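Local atomic coordinates of glucokinase (PDB entry 2QM1), a protein that probably phosphorylates glucose at the expense of ATP, as a bacterial glucokinase of the ROK family that carries bound magnesium and zinc. Residues A121-R126 against A316-Q321. Numbering follows the deposited sequence.
Sequences AALGER and ASLALQ
Leu123 carries the contact for the helix 117-128 side, meeting Ser317 and Leu318 on helix 310-318. CA of Leu123 lies 7.3 Å from CA of Ser317, the nearest such pair, and the CB bond of Leu123 points toward the partner segment. CG of Leu123 stands anti to its carbonyl carbon (chi1 -70°), and the extended chi2 of 173° sends CD1 of Leu123 on to CD2 of Leu318, 3.7 Å away. CG of Leu318 is 4.0 Å from the same CD1 of Leu123, and the two side chains cross at about a right angle. Ser317 OG sits 3.7 Å from both CB and CD1 of Leu123, a van der Waals contact; the polar partner of this hydroxyl is Gly314 O, one turn back in its own helix. Its chi1 of 70°, between backbone N and carbonyl carbon, suits that internal bond. Both helices belong to the actin-like ATPase fold of the ROK family: helix 117-128 directly follows strand 112-116, the edge of the first five-stranded sheet, and Leu318 also packs on Ala113 and Asp115 of that strand. Within helix 117-128, Asn119 is a magnesium ligand, whereas the side chain of Leu123 is about 10 Å from the ion, too far to touch it.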
ATOM      1  N   ALA B 121     -12.319   6.789  10.128  1.00 39.63           N
ATOM      2  CA  ALA B 121     -13.237   7.196   9.067  1.00 40.30           C
ATOM      3  C   ALA B 121     -13.297   6.180   7.909  1.00 40.17           C
ATOM      4  O   ALA B 121     -14.369   5.825   7.437  1.00 41.16           O
ATOM      5  CB  ALA B 121     -12.882   8.613   8.565  1.00 40.32           C
ATOM      6  N   ALA B 122     -12.133   5.673   7.513  1.00 39.12           N
ATOM      7  CA  ALA B 122     -12.014   4.589   6.575  1.00 38.62           C
ATOM      8  C   ALA B 122     -12.811   3.371   7.014  1.00 38.84           C
ATOM      9  O   ALA B 122     -13.503   2.768   6.199  1.00 39.96           O
ATOM     10  CB  ALA B 122     -10.489   4.218   6.372  1.00 37.86           C
ATOM     11  N   LEU B 123     -12.703   2.987   8.290  1.00 37.41           N
ATOM     12  CA  LEU B 123     -13.445   1.847   8.796  1.00 36.16           C
ATOM     13  C   LEU B 123     -14.947   2.121   8.713  1.00 36.93           C
ATOM     14  O   LEU B 123     -15.748   1.211   8.516  1.00 36.69           O
ATOM     15  CB  LEU B 123     -13.124   1.603  10.291  1.00 34.79           C
ATOM     16  CG  LEU B 123     -11.743   1.093  10.700  1.00 35.16           C
ATOM     17  CD1 LEU B 123     -11.523   1.067  12.239  1.00 31.94           C
ATOM     18  CD2 LEU B 123     -11.492  -0.269  10.106  1.00 33.96           C
ATOM     19  N   GLY B 124     -15.328   3.371   8.988  1.00 38.14           N
ATOM     20  CA  GLY B 124     -16.747   3.779   8.954  1.00 38.03           C
ATOM     21  C   GLY B 124     -17.289   3.661   7.529  1.00 38.90           C
ATOM     22  O   GLY B 124     -18.412   3.155   7.304  1.00 37.93           O
ATOM     23  N   GLU B 125     -16.531   4.162   6.558  1.00 38.26           N
ATOM     24  CA  GLU B 125     -17.021   4.060   5.159  1.00 39.62           C
ATOM     25  C   GLU B 125     -17.008   2.607   4.668  1.00 40.98           C
ATOM     26  O   GLU B 125     -17.925   2.146   4.017  1.00 42.26           O
ATOM     27  CB  GLU B 125     -16.269   5.022   4.209  1.00 38.58           C
ATOM     28  CG  GLU B 125     -16.624   6.475   4.510  1.00 39.40           C
ATOM     29  CD  GLU B 125     -17.942   6.922   3.860  1.00 40.44           C
ATOM     30  OE1 GLU B 125     -18.525   6.148   3.032  1.00 37.38           O
ATOM     31  OE2 GLU B 125     -18.360   8.056   4.154  1.00 41.17           O
ATOM     32  N   ARG B 126     -16.015   1.839   5.068  1.00 43.14           N
ATOM     33  CA  ARG B 126     -16.089   0.411   4.747  1.00 44.46           C
ATOM     34  C   ARG B 126     -17.341  -0.297   5.332  1.00 44.22           C
ATOM     35  O   ARG B 126     -17.994  -1.075   4.641  1.00 45.36           O
ATOM     36  CB  ARG B 126     -14.799  -0.278   5.157  1.00 44.30           C
ATOM     37  CG  ARG B 126     -14.807  -1.758   4.918  1.00 43.08           C
ATOM     38  CD  ARG B 126     -13.484  -2.318   5.322  1.00 41.85           C
ATOM     39  NE  ARG B 126     -13.509  -3.762   5.309  1.00 45.14           N
ATOM     40  CZ  ARG B 126     -13.359  -4.485   6.412  1.00 51.86           C
ATOM     41  NH1 ARG B 126     -13.150  -3.892   7.611  1.00 51.54           N
ATOM     42  NH2 ARG B 126     -13.397  -5.790   6.323  1.00 54.07           N
ATOM     43  N   ALA B 316     -16.518   3.826  16.611  1.00 40.63           N
ATOM     44  CA  ALA B 316     -17.382   2.858  17.205  1.00 40.22           C
ATOM     45  C   ALA B 316     -17.026   1.416  16.826  1.00 41.48           C
ATOM     46  O   ALA B 316     -17.016   0.560  17.709  1.00 40.39           O
ATOM     47  CB  ALA B 316     -18.831   3.155  16.868  1.00 41.63           C
ATOM     48  N   SER B 317     -16.772   1.141  15.533  1.00 40.81           N
ATOM     49  CA  SER B 317     -16.451  -0.242  15.086  1.00 41.65           C
ATOM     50  C   SER B 317     -15.225  -0.873  15.783  1.00 40.51           C
ATOM     51  O   SER B 317     -15.161  -2.074  15.955  1.00 41.12           O
ATOM     52  CB  SER B 317     -16.257  -0.325  13.564  1.00 41.14           C
ATOM     53  OG  SER B 317     -15.063   0.332  13.213  1.00 41.63           O
ATOM     54  N   LEU B 318     -14.252  -0.070  16.162  1.00 40.58           N
ATOM     55  CA  LEU B 318     -13.124  -0.585  16.929  1.00 40.34           C
ATOM     56  C   LEU B 318     -13.612  -1.199  18.237  1.00 40.84           C
ATOM     57  O   LEU B 318     -12.961  -2.045  18.790  1.00 41.53           O
ATOM     58  CB  LEU B 318     -12.180   0.561  17.290  1.00 40.73           C
ATOM     59  CG  LEU B 318     -11.366   1.350  16.273  1.00 41.86           C
ATOM     60  CD1 LEU B 318     -10.709   2.585  16.967  1.00 42.01           C
ATOM     61  CD2 LEU B 318     -10.321   0.402  15.682  1.00 41.25           C
ATOM     62  N   ALA B 319     -14.747  -0.752  18.752  1.00 40.71           N
ATOM     63  CA  ALA B 319     -15.226  -1.278  20.028  1.00 40.70           C
ATOM     64  C   ALA B 319     -15.699  -2.732  19.907  1.00 41.53           C
ATOM     65  O   ALA B 319     -15.759  -3.458  20.908  1.00 41.13           O
ATOM     66  CB  ALA B 319     -16.299  -0.425  20.560  1.00 40.45           C
ATOM     67  N   LEU B 320     -16.011  -3.156  18.675  1.00 41.34           N
ATOM     68  CA  LEU B 320     -16.521  -4.512  18.467  1.00 41.80           C
ATOM     69  C   LEU B 320     -15.543  -5.641  18.797  1.00 41.42           C
ATOM     70  O   LEU B 320     -15.958  -6.808  18.995  1.00 40.30           O
ATOM     71  CB  LEU B 320     -17.030  -4.665  17.050  1.00 41.28           C
ATOM     72  CG  LEU B 320     -18.313  -3.868  16.732  1.00 45.06           C
ATOM     73  CD1 LEU B 320     -18.443  -3.762  15.212  1.00 47.43           C
ATOM     74  CD2 LEU B 320     -19.545  -4.557  17.306  1.00 44.93           C
ATOM     75  N   GLN B 321     -14.260  -5.308  18.871  1.00 41.09           N
ATOM     76  CA  GLN B 321     -13.261  -6.303  19.257  1.00 41.85           C
ATOM     77  C   GLN B 321     -13.466  -6.799  20.666  1.00 42.76           C
ATOM     78  O   GLN B 321     -12.960  -7.872  21.011  1.00 43.37           O
ATOM     79  CB  GLN B 321     -11.847  -5.728  19.129  1.00 42.15           C
ATOM     80  CG  GLN B 321     -11.680  -4.446  19.868  1.00 43.26           C
ATOM     81  CD  GLN B 321     -10.291  -3.897  19.800  1.00 43.40           C
ATOM     82  OE1 GLN B 321     -10.060  -2.829  19.234  1.00 47.22           O
ATOM     83  NE2 GLN B 321      -9.360  -4.610  20.385  1.00 42.20           N
TER